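Local coordinates for protein acylneuraminate lyase (Mycoplasma synoviae, PDB 4N4P) that is an acylneuraminate lyase that adopts the TIM-barrel fold of the dihydrodipicolinate synthetase family, at residues V33-I47 and V69-Q82. Numbering follows the deposited sequence.
Sequences VNFLVEKQKVDGIYI and VAEANAGRVTLIAQ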
ATOM      1  N   VAL A  33      -1.292  30.890 -23.784  1.00 10.23           N
ATOM      2  CA  VAL A  33      -2.602  30.600 -24.405  1.00 10.51           C
ATOM      3  C   VAL A  33      -2.481  30.589 -25.932  1.00 10.52           C
ATOM      4  O   VAL A  33      -2.910  29.632 -26.596  1.00 10.36           O
ATOM      5  CB  VAL A  33      -3.727  31.562 -23.906  1.00 10.04           C
ATOM      6  CG1 VAL A  33      -5.062  31.358 -24.716  1.00 10.12           C
ATOM      7  CG2 VAL A  33      -3.992  31.357 -22.422  1.00 11.05           C
ATOM      8  N   ASN A  34      -1.873  31.632 -26.515  1.00 10.64           N
ATOM      9  CA  ASN A  34      -1.694  31.651 -27.964  1.00 10.98           C
ATOM     10  C   ASN A  34      -0.898  30.465 -28.482  1.00 11.40           C
ATOM     11  O   ASN A  34      -1.213  29.925 -29.535  1.00 12.32           O
ATOM     12  CB  ASN A  34      -1.035  32.958 -28.438  1.00 11.17           C
ATOM     13  CG  ASN A  34      -1.906  34.198 -28.207  1.00 14.35           C
ATOM     14  OD1 ASN A  34      -3.120  34.131 -27.993  1.00 15.66           O
ATOM     15  ND2 ASN A  34      -1.259  35.365 -28.285  1.00 18.64           N
ATOM     16  N   PHE A  35       0.159  30.075 -27.767  1.00 11.07           N
ATOM     17  CA  PHE A  35       0.974  28.932 -28.161  1.00 11.20           C
ATOM     18  C   PHE A  35       0.100  27.662 -28.206  1.00 10.72           C
ATOM     19  O   PHE A  35       0.128  26.897 -29.186  1.00 10.39           O
ATOM     20  CB  PHE A  35       2.142  28.773 -27.168  1.00 10.68           C
ATOM     21  CG  PHE A  35       3.002  27.564 -27.411  1.00 12.06           C
ATOM     22  CD1 PHE A  35       3.870  27.513 -28.493  1.00 11.67           C
ATOM     23  CD2 PHE A  35       2.959  26.481 -26.515  1.00 11.63           C
ATOM     24  CE1 PHE A  35       4.693  26.393 -28.697  1.00 12.38           C
ATOM     25  CE2 PHE A  35       3.762  25.378 -26.705  1.00 12.45           C
ATOM     26  CZ  PHE A  35       4.636  25.331 -27.794  1.00 13.84           C
ATOM     27  N   LEU A  36      -0.720  27.480 -27.180  1.00 10.31           N
ATOM     28  CA  LEU A  36      -1.578  26.288 -27.096  1.00 10.20           C
ATOM     29  C   LEU A  36      -2.618  26.267 -28.218  1.00 10.88           C
ATOM     30  O   LEU A  36      -2.828  25.245 -28.886  1.00 10.49           O
ATOM     31  CB  LEU A  36      -2.263  26.214 -25.728  1.00 10.23           C
ATOM     32  CG  LEU A  36      -1.281  26.054 -24.553  1.00  8.18           C
ATOM     33  CD1 LEU A  36      -2.020  25.988 -23.213  1.00  8.87           C
ATOM     34  CD2 LEU A  36      -0.441  24.784 -24.795  1.00  8.05           C
ATOM     35  N   VAL A  37      -3.265  27.407 -28.432  1.00 11.05           N
ATOM     36  CA  VAL A  37      -4.284  27.509 -29.473  1.00 11.84           C
ATOM     37  C   VAL A  37      -3.661  27.425 -30.863  1.00 12.59           C
ATOM     38  O   VAL A  37      -4.140  26.681 -31.707  1.00 11.85           O
ATOM     39  CB  VAL A  37      -5.086  28.831 -29.337  1.00 11.56           C
ATOM     40  CG1 VAL A  37      -6.088  29.021 -30.522  1.00 13.00           C
ATOM     41  CG2 VAL A  37      -5.824  28.879 -27.963  1.00 10.24           C
ATOM     42  N   GLU A  38      -2.599  28.193 -31.102  1.00 13.68           N
ATOM     43  CA  GLU A  38      -2.133  28.410 -32.484  1.00 14.36           C
ATOM     44  C   GLU A  38      -1.077  27.435 -32.946  1.00 14.85           C
ATOM     45  O   GLU A  38      -1.023  27.100 -34.132  1.00 15.30           O
ATOM     46  CB  GLU A  38      -1.623  29.853 -32.649  1.00 15.05           C
ATOM     47  CG  GLU A  38      -2.674  30.894 -32.313  1.00 14.52           C
ATOM     48  CD  GLU A  38      -2.088  32.279 -32.003  1.00 18.22           C
ATOM     49  OE1 GLU A  38      -0.924  32.555 -32.365  1.00 20.78           O
ATOM     50  OE2 GLU A  38      -2.794  33.087 -31.370  1.00 18.59           O
ATOM     51  N   LYS A  39      -0.219  26.986 -32.021  1.00 14.09           N
ATOM     52  CA  LYS A  39       0.888  26.107 -32.372  1.00 13.53           C
ATOM     53  C   LYS A  39       0.614  24.672 -31.966  1.00 12.80           C
ATOM     54  O   LYS A  39       0.869  23.752 -32.745  1.00 13.41           O
ATOM     55  CB  LYS A  39       2.210  26.559 -31.723  1.00 13.39           C
ATOM     56  CG  LYS A  39       2.726  27.913 -32.243  1.00 15.01           C
ATOM     57  CD  LYS A  39       3.055  27.831 -33.737  1.00 21.33           C
ATOM     58  CE  LYS A  39       3.696  29.134 -34.205  1.00 24.56           C
ATOM     59  NZ  LYS A  39       2.652  30.168 -34.355  1.00 29.27           N
ATOM     60  N   GLN A  40       0.138  24.468 -30.748  1.00 11.06           N
ATOM     61  CA  GLN A  40      -0.271  23.107 -30.373  1.00 11.12           C
ATOM     62  C   GLN A  40      -1.606  22.708 -31.004  1.00 11.20           C
ATOM     63  O   GLN A  40      -1.915  21.512 -31.119  1.00 11.41           O
ATOM     64  CB  GLN A  40      -0.296  22.944 -28.857  1.00 11.24           C
ATOM     65  CG  GLN A  40       1.073  23.215 -28.225  1.00 10.01           C
ATOM     66  CD  GLN A  40       2.086  22.195 -28.653  1.00 12.39           C
ATOM     67  OE1 GLN A  40       1.837  20.981 -28.563  1.00 11.95           O
ATOM     68  NE2 GLN A  40       3.234  22.663 -29.143  1.00 12.43           N
ATOM     69  N   LYS A  41      -2.400  23.705 -31.396  1.00 10.62           N
ATOM     70  CA  LYS A  41      -3.709  23.453 -32.023  1.00 11.07           C
ATOM     71  C   LYS A  41      -4.620  22.597 -31.157  1.00 10.74           C
ATOM     72  O   LYS A  41      -5.234  21.628 -31.642  1.00 10.16           O
ATOM     73  CB  LYS A  41      -3.529  22.793 -33.412  1.00 11.67           C
ATOM     74  CG  LYS A  41      -2.658  23.583 -34.395  1.00 17.31           C
ATOM     75  CD  LYS A  41      -3.484  24.511 -35.276  1.00 28.41           C
ATOM     76  CE  LYS A  41      -2.599  25.297 -36.269  1.00 32.02           C
ATOM     77  NZ  LYS A  41      -1.966  24.402 -37.296  1.00 36.06           N
ATOM     78  N   VAL A  42      -4.707  22.943 -29.871  1.00  9.19           N
ATOM     79  CA  VAL A  42      -5.478  22.148 -28.922  1.00  9.23           C
ATOM     80  C   VAL A  42      -6.983  22.416 -29.087  1.00  8.88           C
ATOM     81  O   VAL A  42      -7.406  23.417 -29.696  1.00  8.36           O
ATOM     82  CB  VAL A  42      -5.059  22.450 -27.445  1.00  8.47           C
ATOM     83  CG1 VAL A  42      -3.582  22.134 -27.261  1.00 10.20           C
ATOM     84  CG2 VAL A  42      -5.322  23.930 -27.089  1.00  9.20           C
ATOM     85  N   ASP A  43      -7.784  21.519 -28.527  1.00  8.59           N
ATOM     86  CA  ASP A  43      -9.228  21.664 -28.576  1.00  8.37           C
ATOM     87  C   ASP A  43      -9.759  22.487 -27.412  1.00  8.61           C
ATOM     88  O   ASP A  43     -10.860  23.049 -27.482  1.00  8.21           O
ATOM     89  CB  ASP A  43      -9.848  20.273 -28.602  1.00  8.09           C
ATOM     90  CG  ASP A  43      -9.352  19.473 -29.767  1.00  9.70           C
ATOM     91  OD1 ASP A  43      -9.823  19.769 -30.884  1.00 11.18           O
ATOM     92  OD2 ASP A  43      -8.466  18.582 -29.597  1.00  8.62           O
ATOM     93  N   GLY A  44      -8.982  22.553 -26.333  1.00  7.55           N
ATOM     94  CA  GLY A  44      -9.392  23.303 -25.173  1.00  7.79           C
ATOM     95  C   GLY A  44      -8.219  23.487 -24.243  1.00  8.02           C
ATOM     96  O   GLY A  44      -7.139  22.908 -24.467  1.00  7.76           O
ATOM     97  N   ILE A  45      -8.431  24.267 -23.177  1.00  7.68           N
ATOM     98  CA  ILE A  45      -7.378  24.494 -22.179  1.00  7.55           C
ATOM     99  C   ILE A  45      -7.976  24.313 -20.803  1.00  8.08           C
ATOM    100  O   ILE A  45      -9.092  24.794 -20.532  1.00  9.15           O
ATOM    101  CB  ILE A  45      -6.764  25.929 -22.287  1.00  6.80           C
ATOM    102  CG1 ILE A  45      -6.227  26.160 -23.691  1.00  7.15           C
ATOM    103  CG2 ILE A  45      -5.605  26.108 -21.286  1.00  7.42           C
ATOM    104  CD1 ILE A  45      -5.923  27.640 -24.009  1.00  9.06           C
ATOM    105  N   TYR A  46      -7.239  23.628 -19.925  1.00  8.07           N
ATOM    106  CA  TYR A  46      -7.647  23.376 -18.560  1.00  7.88           C
ATOM    107  C   TYR A  46      -6.709  24.188 -17.675  1.00  8.54           C
ATOM    108  O   TYR A  46      -5.506  23.926 -17.653  1.00  7.62           O
ATOM    109  CB  TYR A  46      -7.478  21.882 -18.250  1.00  7.04           C
ATOM    110  CG  TYR A  46      -7.880  21.450 -16.855  1.00  8.61           C
ATOM    111  CD1 TYR A  46      -9.215  21.269 -16.530  1.00  8.32           C
ATOM    112  CD2 TYR A  46      -6.913  21.178 -15.870  1.00  6.83           C
ATOM    113  CE1 TYR A  46      -9.601  20.844 -15.264  1.00 10.49           C
ATOM    114  CE2 TYR A  46      -7.289  20.755 -14.593  1.00 11.22           C
ATOM    115  CZ  TYR A  46      -8.641  20.600 -14.296  1.00 10.51           C
ATOM    116  OH  TYR A  46      -9.082  20.181 -13.068  1.00 11.08           O
ATOM    117  N   ILE A  47      -7.251  25.196 -16.989  1.00  9.05           N
ATOM    118  CA  ILE A  47      -6.401  26.140 -16.274  1.00  9.82           C
ATOM    119  C   ILE A  47      -6.441  25.973 -14.776  1.00  9.29           C
ATOM    120  O   ILE A  47      -7.393  25.419 -14.221  1.00  9.96           O
ATOM    121  CB  ILE A  47      -6.686  27.609 -16.660  1.00 10.05           C
ATOM    122  CG1 ILE A  47      -8.038  28.052 -16.075  1.00 11.35           C
ATOM    123  CG2 ILE A  47      -6.573  27.764 -18.187  1.00 10.64           C
ATOM    124  CD1 ILE A  47      -8.184  29.589 -15.961  1.00 11.97           C
ATOM    125  N   VAL A  69      -6.679  34.490 -19.335  1.00 10.64           N
ATOM    126  CA  VAL A  69      -6.881  33.366 -20.246  1.00  9.99           C
ATOM    127  C   VAL A  69      -8.111  33.582 -21.127  1.00 10.81           C
ATOM    128  O   VAL A  69      -8.067  33.378 -22.357  1.00  9.80           O
ATOM    129  CB  VAL A  69      -6.992  32.014 -19.484  1.00 10.22           C
ATOM    130  CG1 VAL A  69      -7.525  30.918 -20.395  1.00  9.41           C
ATOM    131  CG2 VAL A  69      -5.611  31.613 -18.933  1.00  9.20           C
ATOM    132  N   ALA A  70      -9.204  34.000 -20.496  1.00 11.41           N
ATOM    133  CA  ALA A  70     -10.448  34.228 -21.232  1.00 11.88           C
ATOM    134  C   ALA A  70     -10.256  35.323 -22.281  1.00 13.41           C
ATOM    135  O   ALA A  70     -10.727  35.182 -23.412  1.00 13.50           O
ATOM    136  CB  ALA A  70     -11.563  34.568 -20.299  1.00 12.41           C
ATOM    137  N   GLU A  71      -9.537  36.383 -21.908  1.00 13.33           N
ATOM    138  CA  GLU A  71      -9.139  37.449 -22.843  1.00 14.45           C
ATOM    139  C   GLU A  71      -8.315  36.966 -24.018  1.00 13.82           C
ATOM    140  O   GLU A  71      -8.685  37.178 -25.177  1.00 14.79           O
ATOM    141  CB  GLU A  71      -8.405  38.577 -22.095  1.00 15.01           C
ATOM    142  CG  GLU A  71      -9.331  39.316 -21.140  1.00 20.57           C
ATOM    143  CD  GLU A  71      -8.631  40.405 -20.336  1.00 25.49           C
ATOM    144  OE1 GLU A  71      -7.409  40.636 -20.535  1.00 28.13           O
ATOM    145  OE2 GLU A  71      -9.325  41.028 -19.500  1.00 29.39           O
ATOM    146  N   ALA A  72      -7.198  36.300 -23.728  1.00 12.90           N
ATOM    147  CA  ALA A  72      -6.323  35.759 -24.757  1.00 12.77           C
ATOM    148  C   ALA A  72      -7.006  34.740 -25.655  1.00 12.47           C
ATOM    149  O   ALA A  72      -6.761  34.707 -26.865  1.00 13.33           O
ATOM    150  CB  ALA A  72      -5.080  35.125 -24.113  1.00 11.91           C
ATOM    151  N   ASN A  73      -7.810  33.874 -25.058  1.00 12.34           N
ATOM    152  CA  ASN A  73      -8.487  32.826 -25.837  1.00 12.21           C
ATOM    153  C   ASN A  73      -9.497  33.457 -26.804  1.00 13.11           C
ATOM    154  O   ASN A  73      -9.597  33.025 -27.948  1.00 12.66           O
ATOM    155  CB  ASN A  73      -9.212  31.869 -24.920  1.00 12.09           C
ATOM    156  CG  ASN A  73      -9.961  30.809 -25.681  1.00 12.50           C
ATOM    157  OD1 ASN A  73      -9.417  30.179 -26.597  1.00  9.71           O
ATOM    158  ND2 ASN A  73     -11.219  30.619 -25.321  1.00  8.93           N
ATOM    159  N   ALA A  74     -10.199  34.496 -26.322  1.00 13.13           N
ATOM    160  CA  ALA A  74     -11.250  35.178 -27.095  1.00 14.89           C
ATOM    161  C   ALA A  74     -12.212  34.158 -27.728  1.00 14.98           C
ATOM    162  O   ALA A  74     -12.547  34.259 -28.906  1.00 16.53           O
ATOM    163  CB  ALA A  74     -10.613  36.067 -28.176  1.00 14.07           C
ATOM    164  N   GLY A  75     -12.599  33.147 -26.955  1.00 15.31           N
ATOM    165  CA  GLY A  75     -13.556  32.127 -27.377  1.00 15.14           C
ATOM    166  C   GLY A  75     -13.109  31.129 -28.442  1.00 15.20           C
ATOM    167  O   GLY A  75     -13.941  30.382 -28.959  1.00 15.36           O
ATOM    168  N   ARG A  76     -11.813  31.090 -28.765  1.00 13.37           N
ATOM    169  CA  ARG A  76     -11.324  30.205 -29.838  1.00 12.88           C
ATOM    170  C   ARG A  76     -11.445  28.720 -29.486  1.00 12.96           C
ATOM    171  O   ARG A  76     -11.926  27.921 -30.290  1.00 13.35           O
ATOM    172  CB  ARG A  76      -9.886  30.522 -30.225  1.00 12.74           C
ATOM    173  CG  ARG A  76      -9.762  31.817 -31.027  1.00 13.42           C
ATOM    174  CD  ARG A  76      -8.320  32.152 -31.281  1.00 11.93           C
ATOM    175  NE  ARG A  76      -7.593  32.555 -30.073  1.00 12.47           N
ATOM    176  CZ  ARG A  76      -6.275  32.690 -30.013  1.00 12.41           C
ATOM    177  NH1 ARG A  76      -5.517  32.400 -31.079  1.00 14.91           N
ATOM    178  NH2 ARG A  76      -5.704  33.090 -28.886  1.00 13.27           N
ATOM    179  N   VAL A  77     -11.004  28.362 -28.283  1.00 10.51           N
ATOM    180  CA  VAL A  77     -11.097  26.969 -27.844  1.00  9.91           C
ATOM    181  C   VAL A  77     -11.897  26.856 -26.555  1.00  9.04           C
ATOM    182  O   VAL A  77     -12.223  27.853 -25.931  1.00  9.42           O
ATOM    183  CB  VAL A  77      -9.688  26.311 -27.714  1.00  8.59           C
ATOM    184  CG1 VAL A  77      -8.910  26.407 -29.036  1.00  9.69           C
ATOM    185  CG2 VAL A  77      -8.895  26.891 -26.512  1.00  9.03           C
ATOM    186  N   THR A  78     -12.223  25.629 -26.160  1.00  8.54           N
ATOM    187  CA  THR A  78     -13.027  25.372 -24.946  1.00  9.36           C
ATOM    188  C   THR A  78     -12.167  25.679 -23.729  1.00  9.38           C
ATOM    189  O   THR A  78     -10.973  25.401 -23.763  1.00  9.06           O
ATOM    190  CB  THR A  78     -13.476  23.901 -24.949  1.00  8.61           C
ATOM    191  OG1 THR A  78     -14.212  23.660 -26.171  1.00  8.91           O
ATOM    192  CG2 THR A  78     -14.373  23.538 -23.721  1.00  8.87           C
ATOM    193  N   LEU A  79     -12.766  26.255 -22.690  1.00  8.99           N
ATOM    194  CA  LEU A  79     -12.011  26.558 -21.463  1.00  9.51           C
ATOM    195  C   LEU A  79     -12.611  25.890 -20.259  1.00  9.09           C
ATOM    196  O   LEU A  79     -13.808  25.939 -20.054  1.00 10.19           O
ATOM    197  CB  LEU A  79     -11.951  28.070 -21.216  1.00 10.22           C
ATOM    198  CG  LEU A  79     -11.214  28.947 -22.244  1.00  9.06           C
ATOM    199  CD1 LEU A  79     -11.288  30.412 -21.857  1.00  9.94           C
ATOM    200  CD2 LEU A  79      -9.751  28.513 -22.432  1.00 11.79           C
ATOM    201  N   ILE A  80     -11.760  25.276 -19.446  1.00  8.67           N
ATOM    202  CA  ILE A  80     -12.159  24.702 -18.176  1.00  8.09           C
ATOM    203  C   ILE A  80     -11.238  25.258 -17.112  1.00  8.61           C
ATOM    204  O   ILE A  80     -10.034  25.288 -17.304  1.00  8.78           O
ATOM    205  CB  ILE A  80     -12.065  23.156 -18.175  1.00  8.19           C
ATOM    206  CG1 ILE A  80     -12.848  22.558 -19.360  1.00  7.67           C
ATOM    207  CG2 ILE A  80     -12.585  22.598 -16.862  1.00  7.70           C
ATOM    208  CD1 ILE A  80     -12.709  21.050 -19.483  1.00  8.35           C
ATOM    209  N   ALA A  81     -11.809  25.728 -16.002  1.00  9.47           N
ATOM    210  CA  ALA A  81     -11.019  26.248 -14.884  1.00 10.02           C
ATOM    211  C   ALA A  81     -11.152  25.366 -13.659  1.00 10.20           C
ATOM    212  O   ALA A  81     -12.256  25.132 -13.183  1.00 10.46           O
ATOM    213  CB  ALA A  81     -11.492  27.686 -14.510  1.00 10.33           C
ATOM    214  N   GLN A  82     -10.019  24.908 -13.131  1.00  9.76           N
ATOM    215  CA  GLN A  82     -10.004  24.199 -11.842  1.00  9.13           C
ATOM    216  C   GLN A  82     -10.007  25.288 -10.775  1.00  9.43           C
ATOM    217  O   GLN A  82      -9.150  26.164 -10.805  1.00  9.71           O
ATOM    218  CB  GLN A  82      -8.728  23.354 -11.728  1.00  9.87           C
ATOM    219  CG  GLN A  82      -8.768  22.293 -10.625  1.00  8.85           C
ATOM    220  CD  GLN A  82      -8.806  22.883  -9.236  1.00 12.02           C
ATOM    221  OE1 GLN A  82      -9.621  22.487  -8.417  1.00 11.68           O
ATOM    222  NE2 GLN A  82      -7.902  23.821  -8.954  1.00 11.93           N
TER
HETATM  223  O   HOH W   1      -4.717  36.377 -28.274  1.00 25.83           O
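I47, V77 and R76 bury the most surface in this beta-alpha-beta crossover of a TIM barrel (strand 44-47, helix 59-73, strand 78-82), a worked example of parallel strands paired inside a layer of helices; helix 26-39 leads into its first strand. The strands run 13° apart, and the I47 amide donates to I80 O while I47 O accepts from Q82 N. On the helix-facing side, I47 sets CG1 between its backbone N and carbonyl carbon (chi1 72°), laying it against A81 CB at 3.8 Å; its CG2 branch meets both methyls of V69. V77, between the type I' turn N73-R76 and strand 78-82, packs toward both helix 26-39 and strand 44-47: its CG2 lies 3.9 Å from V37 CG2 and also touches I45, while its CG1 rests against V42 O.

Farther out, R76 spreads over helix 26-39. V37 CG1 packs over one guanidinium face, 3.7 Å from R76 CZ. Near the plane, at the edge, NH2 donates to N34 OD1 and NE to N73 O; NH2 also reaches A72 O, tilted from that plane. These bonds hold the guanidinium in its orientation, and a water donates to both N34 OD1 and A72 O. The salt bridge completes the grip: R76 NH1 lies 2.8 Å from E38 OE2, approaching its anti lone pair with the carboxylate turned 51° from the guanidinium plane.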